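Local coordinates for 2-aminomuconate 6-semialdehyde dehydrogenase (Burkholderia cenocepacia, PDB 4U3W), which probably oxidises 2-aminomuconate 6-semialdehyde to 2-aminomuconate with NAD+ as the hydride acceptor, at residues Ala127-Phe132 against Trp181-Ala186; Ala85-Lys90 against Val215-Gly220; Asp93-Arg98 against Thr206-Val211; Gly167-Trp172 against Ser244-Thr249. All blocks are in the same frame, centred on the assembly; numbering follows the deposited sequence. Where two conformers were deposited one is given.

Contact 1: residues Ala127-Phe132 against Trp181-Ala186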
loop_
_atom_site.group_PDB
_atom_site.type_symbol
_atom_site.label_atom_id
_atom_site.label_comp_id
_atom_site.label_asym_id
_atom_site.label_seq_id
_atom_site.Cartn_x
_atom_site.Cartn_y
_atom_site.Cartn_z
ATOM N N ALA A 127 -8.282 11.728 21.624
ATOM C CA ALA A 127 -7.627 11.606 20.313
ATOM C C ALA A 127 -7.693 10.187 19.700
ATOM O O ALA A 127 -7.699 10.032 18.446
ATOM C CB ALA A 127 -6.137 12.082 20.426
ATOM N N ASN A 128 -7.723 9.158 20.556
ATOM C CA ASN A 128 -7.874 7.772 20.088
ATOM C C ASN A 128 -9.153 7.614 19.289
ATOM O O ASN A 128 -9.131 6.990 18.220
ATOM C CB ASN A 128 -7.901 6.769 21.244
ATOM C CG ASN A 128 -6.506 6.476 21.796
ATOM O OD1 ASN A 128 -5.513 6.585 21.076
ATOM N ND2 ASN A 128 -6.425 6.144 23.103
ATOM N N PHE A 129 -10.253 8.189 19.797
ATOM C CA PHE A 129 -11.530 8.079 19.068
ATOM C C PHE A 129 -11.452 8.825 17.708
ATOM O O PHE A 129 -11.867 8.260 16.685
ATOM C CB PHE A 129 -12.693 8.593 19.917
ATOM C CG PHE A 129 -13.147 7.582 20.957
ATOM C CD1 PHE A 129 -13.941 6.504 20.600
ATOM C CD2 PHE A 129 -12.728 7.695 22.274
ATOM C CE1 PHE A 129 -14.320 5.554 21.563
ATOM C CE2 PHE A 129 -13.144 6.739 23.237
ATOM C CZ PHE A 129 -13.922 5.688 22.855
ATOM N N ARG A 130 -10.872 10.038 17.690
ATOM C CA ARG A 130 -10.835 10.828 16.435
ATOM C C ARG A 130 -9.916 10.183 15.413
ATOM O O ARG A 130 -10.196 10.179 14.204
ATOM C CB ARG A 130 -10.389 12.280 16.703
ATOM C CG ARG A 130 -11.281 12.943 17.747
ATOM C CD ARG A 130 -11.543 14.388 17.411
ATOM N NE ARG A 130 -12.092 15.130 18.527
ATOM C CZ ARG A 130 -13.391 15.353 18.694
ATOM N NH1 ARG A 130 -14.285 14.867 17.808
ATOM N NH2 ARG A 130 -13.797 16.085 19.729
ATOM N N THR A 131 -8.818 9.620 15.903
ATOM C CA THR A 131 -7.871 8.982 15.020
ATOM C C THR A 131 -8.429 7.787 14.293
ATOM O O THR A 131 -8.292 7.650 13.076
ATOM C CB THR A 131 -6.622 8.550 15.799
ATOM O OG1 THR A 131 -5.889 9.719 16.108
ATOM C CG2 THR A 131 -5.733 7.633 14.944
ATOM N N PHE A 132 -9.038 6.871 15.029
ATOM C CA PHE A 132 -9.579 5.716 14.368
ATOM C C PHE A 132 -10.826 6.042 13.580
ATOM O O PHE A 132 -11.128 5.341 12.627
ATOM C CB PHE A 132 -9.850 4.570 15.378
ATOM C CG PHE A 132 -8.574 3.912 15.850
ATOM C CD1 PHE A 132 -7.844 3.113 14.985
ATOM C CD2 PHE A 132 -8.046 4.204 17.094
ATOM C CE1 PHE A 132 -6.620 2.553 15.395
ATOM C CE2 PHE A 132 -6.836 3.654 17.506
ATOM C CZ PHE A 132 -6.136 2.818 16.654
ATOM N N TRP A 181 -7.728 3.149 23.721
ATOM C CA TRP A 181 -6.819 2.623 22.736
ATOM C C TRP A 181 -7.384 1.307 22.135
ATOM O O TRP A 181 -7.164 1.020 20.950
ATOM C CB TRP A 181 -5.463 2.395 23.402
ATOM C CG TRP A 181 -4.448 1.674 22.598
ATOM C CD1 TRP A 181 -3.832 0.484 22.925
ATOM C CD2 TRP A 181 -3.878 2.086 21.337
ATOM N NE1 TRP A 181 -2.925 0.139 21.943
ATOM C CE2 TRP A 181 -2.945 1.088 20.952
ATOM C CE3 TRP A 181 -4.086 3.180 20.491
ATOM C CZ2 TRP A 181 -2.195 1.169 19.762
ATOM C CZ3 TRP A 181 -3.348 3.259 19.294
ATOM C CH2 TRP A 181 -2.416 2.252 18.942
ATOM N N LYS A 182 -8.140 0.543 22.943
ATOM C CA LYS A 182 -8.794 -0.692 22.459
ATOM C C LYS A 182 -10.260 -0.482 22.067
ATOM O O LYS A 182 -10.728 -1.003 21.019
ATOM C CB LYS A 182 -8.745 -1.807 23.546
ATOM C CG LYS A 182 -7.362 -2.072 24.112
ATOM C CD LYS A 182 -6.366 -2.333 22.982
ATOM C CE LYS A 182 -4.970 -2.733 23.516
ATOM N NZ LYS A 182 -5.180 -3.889 24.503
ATOM N N VAL A 183 -11.002 0.265 22.877
ATOM C CA VAL A 183 -12.427 0.452 22.574
ATOM C C VAL A 183 -12.616 1.156 21.205
ATOM O O VAL A 183 -13.468 0.759 20.392
ATOM C CB VAL A 183 -13.129 1.284 23.693
ATOM C CG1 VAL A 183 -14.622 1.584 23.366
ATOM C CG2 VAL A 183 -13.039 0.552 25.038
ATOM N N ALA A 184 -11.784 2.162 20.912
ATOM C CA ALA A 184 -12.021 2.926 19.677
ATOM C C ALA A 184 -11.820 2.102 18.381
ATOM O O ALA A 184 -12.712 2.111 17.544
ATOM C CB ALA A 184 -11.163 4.247 19.659
ATOM N N PRO A 185 -10.678 1.396 18.203
ATOM C CA PRO A 185 -10.594 0.575 16.989
ATOM C C PRO A 185 -11.635 -0.552 17.005
ATOM O O PRO A 185 -12.158 -0.899 15.935
ATOM C CB PRO A 185 -9.137 0.016 17.009
ATOM C CG PRO A 185 -8.736 0.099 18.471
ATOM C CD PRO A 185 -9.398 1.396 18.937
ATOM N N ALA A 186 -11.970 -1.132 18.180
ATOM C CA ALA A 186 -12.964 -2.190 18.157
ATOM C C ALA A 186 -14.295 -1.678 17.588
ATOM O O ALA A 186 -14.933 -2.320 16.740
ATOM C CB ALA A 186 -13.173 -2.758 19.623
#

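Contact 2: residues Ala85-Lys90 against Val215-Gly220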
loop_
_atom_site.group_PDB
_atom_site.type_symbol
_atom_site.label_atom_id
_atom_site.label_comp_id
_atom_site.label_asym_id
_atom_site.label_seq_id
_atom_site.Cartn_x
_atom_site.Cartn_y
_atom_site.Cartn_z
ATOM N N ALA A 85 -17.561 6.209 11.889
ATOM C CA ALA A 85 -16.684 7.350 12.146
ATOM C C ALA A 85 -17.509 8.436 12.790
ATOM O O ALA A 85 -17.052 9.117 13.699
ATOM C CB ALA A 85 -15.977 7.859 10.822
ATOM N N ALA A 86 -18.751 8.595 12.355
ATOM C CA ALA A 86 -19.565 9.610 12.983
ATOM C C ALA A 86 -19.883 9.293 14.452
ATOM O O ALA A 86 -19.932 10.206 15.260
ATOM C CB ALA A 86 -20.855 9.825 12.190
ATOM N N TRP A 87 -20.151 8.029 14.779
ATOM C CA TRP A 87 -20.376 7.647 16.172
ATOM C C TRP A 87 -19.124 7.963 16.998
ATOM O O TRP A 87 -19.200 8.509 18.092
ATOM C CB TRP A 87 -20.732 6.154 16.280
ATOM C CG TRP A 87 -22.211 5.840 16.066
ATOM C CD1 TRP A 87 -22.759 5.078 15.051
ATOM C CD2 TRP A 87 -23.324 6.276 16.883
ATOM N NE1 TRP A 87 -24.139 5.027 15.190
ATOM C CE2 TRP A 87 -24.503 5.738 16.309
ATOM C CE3 TRP A 87 -23.432 7.078 18.038
ATOM C CZ2 TRP A 87 -25.774 5.977 16.852
ATOM C CZ3 TRP A 87 -24.696 7.292 18.599
ATOM C CH2 TRP A 87 -25.859 6.745 17.993
ATOM N N LEU A 88 -17.963 7.606 16.470
ATOM C CA LEU A 88 -16.724 7.803 17.232
ATOM C C LEU A 88 -16.418 9.299 17.503
ATOM O O LEU A 88 -15.996 9.680 18.635
ATOM C CB LEU A 88 -15.570 7.107 16.494
ATOM C CG LEU A 88 -15.301 5.674 17.022
ATOM C CD1 LEU A 88 -16.424 4.701 16.747
ATOM C CD2 LEU A 88 -13.972 5.111 16.508
ATOM N N HIS A 89 -16.716 10.165 16.519
ATOM C CA HIS A 89 -16.572 11.579 16.769
ATOM C C HIS A 89 -17.611 12.090 17.769
ATOM O O HIS A 89 -17.309 12.973 18.556
ATOM C CB HIS A 89 -16.661 12.378 15.461
ATOM C CG HIS A 89 -15.369 12.432 14.707
ATOM N ND1 HIS A 89 -14.280 13.162 15.146
ATOM C CD2 HIS A 89 -14.988 11.840 13.546
ATOM C CE1 HIS A 89 -13.283 13.009 14.289
ATOM N NE2 HIS A 89 -13.689 12.217 13.308
ATOM N N LYS A 90 -18.827 11.555 17.742
ATOM C CA LYS A 90 -19.823 11.949 18.759
ATOM C C LYS A 90 -19.349 11.583 20.156
ATOM O O LYS A 90 -19.571 12.320 21.123
ATOM C CB LYS A 90 -21.167 11.254 18.516
ATOM C CG LYS A 90 -22.085 11.970 17.506
ATOM C CD LYS A 90 -23.421 11.210 17.362
ATOM C CE LYS A 90 -23.865 11.099 15.899
ATOM N NZ LYS A 90 -24.552 12.294 15.306
ATOM N N VAL A 215 -24.928 9.733 24.204
ATOM C CA VAL A 215 -24.968 9.954 22.773
ATOM C C VAL A 215 -25.920 8.942 22.101
ATOM O O VAL A 215 -26.214 9.042 20.917
ATOM C CB VAL A 215 -23.557 9.882 22.123
ATOM C CG1 VAL A 215 -22.597 10.848 22.852
ATOM C CG2 VAL A 215 -23.005 8.480 22.166
ATOM N N GLY A 216 -26.394 7.961 22.864
ATOM C CA GLY A 216 -27.387 7.033 22.339
ATOM C C GLY A 216 -26.824 5.935 21.460
ATOM O O GLY A 216 -27.499 5.457 20.556
ATOM N N LEU A 217 -25.581 5.534 21.707
ATOM C CA LEU A 217 -25.066 4.352 21.036
ATOM C C LEU A 217 -26.056 3.154 21.237
ATOM O O LEU A 217 -26.561 2.974 22.341
ATOM C CB LEU A 217 -23.682 4.023 21.601
ATOM C CG LEU A 217 -22.851 3.073 20.751
ATOM C CD1 LEU A 217 -22.368 3.830 19.477
ATOM C CD2 LEU A 217 -21.700 2.614 21.618
ATOM N N PRO A 218 -26.353 2.368 20.189
ATOM C CA PRO A 218 -27.374 1.293 20.346
ATOM C C PRO A 218 -27.097 0.302 21.499
ATOM O O PRO A 218 -25.940 0.013 21.823
ATOM C CB PRO A 218 -27.328 0.577 19.008
ATOM C CG PRO A 218 -26.900 1.665 18.008
ATOM C CD PRO A 218 -25.886 2.482 18.780
ATOM N N PRO A 219 -28.160 -0.175 22.149
ATOM C CA PRO A 219 -27.969 -1.029 23.341
ATOM C C PRO A 219 -27.220 -2.326 22.968
ATOM O O PRO A 219 -27.469 -2.931 21.912
ATOM C CB PRO A 219 -29.424 -1.311 23.839
ATOM C CG PRO A 219 -30.317 -1.033 22.580
ATOM C CD PRO A 219 -29.576 0.103 21.845
ATOM N N GLY A 220 -26.245 -2.702 23.801
ATOM C CA GLY A 220 -25.441 -3.900 23.543
ATOM C C GLY A 220 -24.166 -3.701 22.743
ATOM O O GLY A 220 -23.307 -4.587 22.708
#

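Contact 3: residues Asp93-Arg98 against Thr206-Val211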
loop_
_atom_site.group_PDB
_atom_site.type_symbol
_atom_site.label_atom_id
_atom_site.label_comp_id
_atom_site.label_asym_id
_atom_site.label_seq_id
_atom_site.Cartn_x
_atom_site.Cartn_y
_atom_site.Cartn_z
ATOM N N ASP A 93 -16.652 13.966 21.186
ATOM C CA ASP A 93 -17.274 15.228 21.609
ATOM C C ASP A 93 -17.869 15.140 23.013
ATOM O O ASP A 93 -17.810 16.100 23.792
ATOM C CB ASP A 93 -18.382 15.639 20.610
ATOM C CG ASP A 93 -17.829 16.078 19.255
ATOM O OD1 ASP A 93 -16.608 16.282 19.139
ATOM O OD2 ASP A 93 -18.611 16.177 18.288
ATOM N N GLY A 94 -18.498 14.002 23.327
ATOM C CA GLY A 94 -19.137 13.811 24.631
ATOM C C GLY A 94 -18.153 13.782 25.794
ATOM O O GLY A 94 -18.474 14.233 26.910
ATOM N N ILE A 95 -16.965 13.248 25.549
ATOM C CA ILE A 95 -15.905 13.240 26.566
ATOM C C ILE A 95 -15.400 14.685 26.758
ATOM O O ILE A 95 -15.279 15.182 27.880
ATOM C CB ILE A 95 -14.730 12.329 26.147
ATOM C CG1 ILE A 95 -15.181 10.859 25.967
ATOM C CG2 ILE A 95 -13.650 12.345 27.210
ATOM C CD1 ILE A 95 -14.085 9.982 25.243
ATOM N N GLU A 96 -15.102 15.343 25.640
ATOM C CA GLU A 96 -14.681 16.756 25.623
ATOM C C GLU A 96 -15.648 17.632 26.421
ATOM O O GLU A 96 -15.240 18.488 27.171
ATOM C CB GLU A 96 -14.598 17.254 24.166
ATOM C CG GLU A 96 -13.289 17.928 23.732
ATOM C CD GLU A 96 -13.074 17.851 22.204
ATOM O OE1 GLU A 96 -14.075 17.859 21.454
ATOM O OE2 GLU A 96 -11.906 17.760 21.749
ATOM N N ALA A 97 -16.948 17.409 26.230
ATOM C CA ALA A 97 -18.002 18.157 26.942
ATOM C C ALA A 97 -17.971 17.920 28.460
ATOM O O ALA A 97 -18.524 18.696 29.252
ATOM C CB ALA A 97 -19.399 17.782 26.359
ATOM N N ARG A 98 -17.342 16.833 28.883
ATOM C CA ARG A 98 -17.193 16.567 30.296
ATOM C C ARG A 98 -15.721 16.459 30.694
ATOM O O ARG A 98 -15.376 15.676 31.572
ATOM C CB ARG A 98 -17.959 15.282 30.675
ATOM C CG ARG A 98 -19.483 15.384 30.399
ATOM C CD ARG A 98 -20.219 14.105 30.758
ATOM N NE ARG A 98 -20.243 13.875 32.208
ATOM C CZ ARG A 98 -20.795 12.783 32.724
ATOM N NH1 ARG A 98 -21.310 11.910 31.889
ATOM N NH2 ARG A 98 -20.796 12.548 34.021
ATOM N N THR A 206 -16.329 4.200 33.797
ATOM C CA THR A 206 -17.744 4.356 34.079
ATOM C C THR A 206 -18.272 5.668 33.453
ATOM O O THR A 206 -19.382 5.683 32.887
ATOM C CB THR A 206 -18.052 4.328 35.609
ATOM O OG1 THR A 206 -17.470 3.145 36.194
ATOM C CG2 THR A 206 -19.613 4.266 35.854
ATOM N N LEU A 207 -17.479 6.746 33.514
ATOM C CA LEU A 207 -17.888 7.998 32.864
ATOM C C LEU A 207 -17.981 7.788 31.385
ATOM O O LEU A 207 -18.876 8.355 30.693
ATOM C CB LEU A 207 -16.871 9.129 33.187
ATOM C CG LEU A 207 -16.907 9.606 34.639
ATOM C CD1 LEU A 207 -15.940 10.772 34.817
ATOM C CD2 LEU A 207 -18.318 10.048 34.941
ATOM N N LEU A 208 -17.064 6.975 30.854
ATOM C CA LEU A 208 -17.137 6.682 29.396
ATOM C C LEU A 208 -18.479 5.971 29.041
ATOM O O LEU A 208 -19.143 6.289 28.023
ATOM C CB LEU A 208 -15.936 5.849 28.936
ATOM C CG LEU A 208 -15.895 5.514 27.425
ATOM C CD1 LEU A 208 -15.813 6.819 26.610
ATOM C CD2 LEU A 208 -14.686 4.629 27.045
ATOM N N ALA A 209 -18.892 5.025 29.877
ATOM C CA ALA A 209 -20.204 4.408 29.689
ATOM C C ALA A 209 -21.336 5.446 29.696
ATOM O O ALA A 209 -22.247 5.328 28.898
ATOM C CB ALA A 209 -20.469 3.317 30.829
ATOM N N GLU A 210 -21.289 6.431 30.609
ATOM C CA GLU A 210 -22.309 7.494 30.629
ATOM C C GLU A 210 -22.333 8.272 29.321
ATOM O O GLU A 210 -23.412 8.653 28.802
ATOM C CB GLU A 210 -22.046 8.477 31.791
ATOM C CG GLU A 210 -22.180 7.807 33.142
ATOM C CD GLU A 210 -21.989 8.753 34.314
ATOM O OE1 GLU A 210 -22.044 9.988 34.116
ATOM O OE2 GLU A 210 -21.812 8.256 35.457
ATOM N N VAL A 211 -21.152 8.514 28.769
ATOM C CA VAL A 211 -21.076 9.211 27.471
ATOM C C VAL A 211 -21.699 8.344 26.363
ATOM O O VAL A 211 -22.500 8.860 25.546
ATOM C CB VAL A 211 -19.604 9.625 27.114
ATOM C CG1 VAL A 211 -19.547 10.118 25.639
ATOM C CG2 VAL A 211 -19.162 10.743 28.056
#

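Contact 4: residues Gly167-Trp172 against Ser244-Thr249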
loop_
_atom_site.group_PDB
_atom_site.type_symbol
_atom_site.label_atom_id
_atom_site.label_comp_id
_atom_site.label_asym_id
_atom_site.label_seq_id
_atom_site.Cartn_x
_atom_site.Cartn_y
_atom_site.Cartn_z
ATOM N N GLY A 167 -13.636 -8.873 23.655
ATOM C CA GLY A 167 -13.498 -8.761 25.089
ATOM C C GLY A 167 -12.229 -7.952 25.391
ATOM O O GLY A 167 -11.168 -8.268 24.860
ATOM N N ILE A 168 -12.356 -6.916 26.223
ATOM C CA ILE A 168 -11.260 -5.946 26.462
ATOM C C ILE A 168 -10.955 -5.917 27.953
ATOM O O ILE A 168 -11.826 -5.591 28.769
ATOM C CB ILE A 168 -11.630 -4.529 25.978
ATOM C CG1 ILE A 168 -11.760 -4.493 24.416
ATOM C CG2 ILE A 168 -10.547 -3.488 26.461
ATOM C CD1 ILE A 168 -12.247 -3.156 23.876
ATOM N N ILE A 169 -9.743 -6.310 28.321
ATOM C CA ILE A 169 -9.358 -6.287 29.712
ATOM C C ILE A 169 -8.217 -5.262 29.875
ATOM O O ILE A 169 -7.155 -5.439 29.290
ATOM C CB ILE A 169 -8.920 -7.634 30.169
ATOM C CG1 ILE A 169 -10.162 -8.576 30.192
ATOM C CG2 ILE A 169 -8.391 -7.588 31.587
ATOM C CD1 ILE A 169 -9.816 -9.990 30.106
ATOM N N SER A 170 -8.446 -4.180 30.601
ATOM C CA SER A 170 -7.450 -3.091 30.539
ATOM C C SER A 170 -6.809 -2.830 31.893
ATOM O O SER A 170 -7.370 -3.190 32.951
ATOM C CB SER A 170 -8.083 -1.800 29.944
ATOM O OG SER A 170 -9.050 -1.294 30.797
ATOM N N PRO A 171 -5.584 -2.263 31.869
ATOM C CA PRO A 171 -4.761 -2.141 33.070
ATOM C C PRO A 171 -5.068 -0.885 33.910
ATOM O O PRO A 171 -5.808 0.009 33.481
ATOM C CB PRO A 171 -3.324 -2.082 32.493
ATOM C CG PRO A 171 -3.513 -1.342 31.185
ATOM C CD PRO A 171 -4.836 -1.838 30.639
ATOM N N TRP A 172 -4.459 -0.795 35.091
ATOM C CA TRP A 172 -4.711 0.331 35.968
ATOM C C TRP A 172 -3.758 1.519 35.755
ATOM O O TRP A 172 -3.945 2.589 36.359
ATOM C CB TRP A 172 -4.612 -0.094 37.445
ATOM C CG TRP A 172 -3.418 -0.961 37.808
ATOM C CD1 TRP A 172 -3.437 -2.311 38.041
ATOM C CD2 TRP A 172 -2.058 -0.531 38.054
ATOM N NE1 TRP A 172 -2.170 -2.753 38.365
ATOM C CE2 TRP A 172 -1.309 -1.687 38.386
ATOM C CE3 TRP A 172 -1.403 0.719 38.019
ATOM C CZ2 TRP A 172 0.066 -1.635 38.691
ATOM C CZ3 TRP A 172 -0.030 0.772 38.324
ATOM C CH2 TRP A 172 0.694 -0.396 38.643
ATOM N N SER A 244 -15.382 -13.245 20.506
ATOM C CA SER A 244 -14.633 -13.521 19.275
ATOM C C SER A 244 -13.114 -13.314 19.455
ATOM O O SER A 244 -12.299 -13.866 18.725
ATOM C CB SER A 244 -15.123 -12.589 18.158
ATOM O OG SER A 244 -16.532 -12.632 18.075
ATOM N N ALA A 245 -12.747 -12.485 20.412
ATOM C CA ALA A 245 -11.341 -12.102 20.576
ATOM C C ALA A 245 -11.153 -11.546 21.965
ATOM O O ALA A 245 -12.130 -11.065 22.547
ATOM C CB ALA A 245 -10.938 -11.029 19.559
ATOM N N ILE A 246 -9.906 -11.570 22.461
ATOM C CA ILE A 246 -9.550 -10.901 23.705
ATOM C C ILE A 246 -8.378 -9.953 23.376
ATOM O O ILE A 246 -7.406 -10.392 22.767
ATOM C CB ILE A 246 -9.077 -11.859 24.800
ATOM C CG1 ILE A 246 -10.227 -12.734 25.287
ATOM C CG2 ILE A 246 -8.537 -11.079 26.031
ATOM C CD1 ILE A 246 -11.281 -11.908 26.080
ATOM N N THR A 247 -8.490 -8.688 23.761
ATOM C CA THR A 247 -7.334 -7.769 23.677
ATOM C C THR A 247 -7.023 -7.472 25.117
ATOM O O THR A 247 -7.916 -7.378 25.998
ATOM C CB THR A 247 -7.626 -6.519 22.812
ATOM O OG1 THR A 247 -6.412 -5.741 22.659
ATOM C CG2 THR A 247 -8.686 -5.659 23.487
ATOM N N PHE A 248 -5.742 -7.474 25.416
ATOM C CA PHE A 248 -5.346 -7.421 26.802
ATOM C C PHE A 248 -4.040 -6.620 26.897
ATOM O O PHE A 248 -3.162 -6.807 26.082
ATOM C CB PHE A 248 -5.170 -8.827 27.383
ATOM C CG PHE A 248 -4.516 -8.831 28.751
ATOM C CD1 PHE A 248 -5.223 -8.458 29.889
ATOM C CD2 PHE A 248 -3.153 -9.184 28.894
ATOM C CE1 PHE A 248 -4.589 -8.436 31.155
ATOM C CE2 PHE A 248 -2.525 -9.188 30.151
ATOM C CZ PHE A 248 -3.230 -8.807 31.278
ATOM N N THR A 249 -3.948 -5.718 27.863
ATOM C CA THR A 249 -2.672 -5.032 28.151
ATOM C C THR A 249 -2.381 -5.299 29.631
ATOM O O THR A 249 -3.238 -5.032 30.472
ATOM C CB THR A 249 -2.761 -3.525 27.856
ATOM O OG1 THR A 249 -3.103 -3.331 26.463
ATOM C CG2 THR A 249 -1.405 -2.779 28.152
#

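Contact 1: residues Ala127-Phe132 against Trp181-Ala186
Ala184 sits at the middle of this helix pair, its methyl directed at helix 114-138 and lodged among three residues of it. The CB lies over one face of the Phe129 ring, displaced toward the rim and 4.0 Å from the ring centroid, in a CH-pi contact; it also rests 3.7 Å from the carbonyl O of Asn128. One turn on, Phe132 meets Pro185: the proline CB stands almost exactly over the centre of the Phe132 ring, 3.9 Å from its centroid, and Pro185 CD covers the CD2 side of that same face at 3.6 Å. The far end of Phe132 reaches the indole of Trp181, CZ to CZ3 at 3.9 Å, with the two ring planes meeting obliquely at 55°. Both phenylalanines have CG anti to the carbonyl carbon, beside the backbone N, which carries their rings across to the other helix.

Asn128 closes the remaining end. Its OD1 lies at the indole edge, 3.7 Å from Trp181 CE3, while ND2 donates to Thr180 OG1, one residue before Trp181. Trp181 is held from beyond the pair by NE1 bonded to Glu272. Phe129 is backed by Leu88, Ile91 and Ile95 of helix 81-96.

Pro185 has no N-H to give to the preceding turn, and helix 175-188 is kinked there. The axes of 127-132 and 181-186 run in the same sense, 8.6 Å apart at closest and crossing at -26°: close, fully buried helix-helix packing in the Rossmann-like nucleotide-binding domain of the aldehyde dehydrogenase fold.

Contact 2: residues Ala85-Lys90 against Val215-Gly220
Apolar contact centres on Trp87, whose indole projects from helix 81-96 against the turn that follows helix 203-214. Leu217 CD1 makes a CH-pi contact over one face of the six-membered ring, 4.0 Å from its centroid and shifted toward the rim, with CD2 and CE3 of Trp87 the atoms it meets most closely. Pro218 CD lies on that face too, tip to tip with the indole at CZ2, 4.0 Å away. Leu217 has CG anti to its backbone N (chi1 -163°), which brings the CD1 branch up to the tryptophan. At the other end of the ring Val215 CG2 approaches Trp87 CZ3 at 4.1 Å. One turn further along the helix, Val215 CG1 packs 3.8 Å from the carbonyl O of Lys90.

Two backbone oxygens come up to the indole carbons. Val215 O lies at the edge, in the ring plane, 3.3 Å from Trp87 CZ3, and Gly216 O is 3.3 Å from Trp87 CH2; these are van der Waals approaches that may gain a little from the slightly positive aromatic hydrogens.

Beyond the two segments, Trp76 meets the Trp87 ring with planes about 55° apart, and Leu88 turns inward to Leu187 and Ala188 of helix 175-188. Gly216, with phi 80°, leaves the helical conformation and is gripped by two bonds back into the last turn: the indole of Trp87 thus packs against a glycine-terminated Schellman motif, on the helix-to-strand connection of an alpha/beta domain.

Contact 3: residues Asp93-Arg98 against Thr206-Val211
In the Rossmann-like domain the C-terminal part of helix 81-96 packs against the body of helix 203-214, and a salt bridge from the start of the next helix closes the contact. At the closest backbone approach Gly94 faces Val211, their CA atoms 5.7 Å apart. Without a side chain Gly94 leaves room for the valine branches; a CB here would lie only 2.6 Å from Val211 CG1. Both methyls lie against the glycine backbone from one side, CG2 at 3.7 Å from Gly94 O and CG1 3.8 Å from Gly94 CA. On the buried side Ile95, extended beyond CG1, crosses obliquely to meet Leu208, CD1 to CD1 at 3.9 Å.

Arg98 reaches over from the N-cap position of helix 99-110. Its chain bends at chi3 (69°) and presents the guanidinium end-on, so NH1 and NH2 both grip one oxygen, Glu210 OE1, at 3.0 and 2.8 Å respectively. That oxygen lies in the guanidinium plane. NH1 meets the anti lone pair of OE1, whereas NH2 comes from above the carboxylate plane, and neither bond is straight, with N-H...O angles of 140° and 151°, as expected when two donors converge on a single atom. NH2 also lies 3.6 Å from Leu207 CD2, and it has a second acidic partner in Glu101; two carboxylates should favour the charged guanidinium.

Around this pair, Phe102 of helix 99-110 packs on Ile95, Leu207 and Val211, while Ile95 also touches Ile126 and Phe129 of helix 114-138. The far side of helix 203-214 rests on strands 31-33 and 222-224 through Ala209.

Contact 4: residues Gly167-Trp172 against Ser244-Thr249
Residues 167-169, the end of strand 153-169, run parallel to strand 245-249, 13° between directions and 4.9 Å between axes at closest, with Gly167, Ile168 and Ile169 paired to Ile246, Thr247 and Phe248. Three backbone bonds tie them: Gly167 N to Ala245 O, Thr247 N to Gly167 O at 2.9 Å, and Ile169 N to Thr247 O. The last two run nearly along the C=O axis of the acceptor, whereas Gly167 N sits above the carbonyl plane of Ala245. Ile246 CA adds a CA-H...O contact to Gly167 O at 3.3 Å. Gly167 suits this place because a CB would come within 2.8 Å of Ile246 CD1. Past Ile169 the strands part, and Pro171 CD lies 3.6 Å from Thr249 O.

Such parallel neighbours, with helices packed on both faces, form the core of the Rossmann-like sheet of aldehyde dehydrogenases; strand 192-196 bonds to Ile168 from the other edge.

On the face toward helix 175-188, Ile168 and Thr247 stand side by side, Ile168 CG1 to Thr247 CG2 only 3.4 Å, tighter than usual. The Thr247 methyl holds the crowded position between N and carbonyl carbon, leaving OG1 anti to N (chi1 -174°), where it meets Lys182 NZ and Glu485. On the opposite face Ile169 CG2 touches Phe248 CD1 at 3.7 Å, and Ile169 CB lies in the plane of that ring at its edge. Thr249 OG1 is bonded to Glu272 and to Lys182 NZ, so one lysine amine joins both threonines.

All four contacts lie in the Rossmann-like domain, and their first segments come in the order contact 2, contact 3, contact 1, contact 4 along the chain. Contacts 2 and 3 use successive turns of helix 81-96, with centres about 11 Å apart, and contact 1 is nested inside the loops both close. Helix 114-138 joins contacts 1 and 3: Arg130 NH2 makes salt bridges to Asp93 OD1 and Glu96 OE1. Helix 175-188 of contact 1 follows strand 153-169 and lies on the sheet of contact 4, the two centres about 14 Å apart. The centres of contacts 2 and 3 each lie about 21 Å from that of contact 4, so the layers run from central sheet to outer helices.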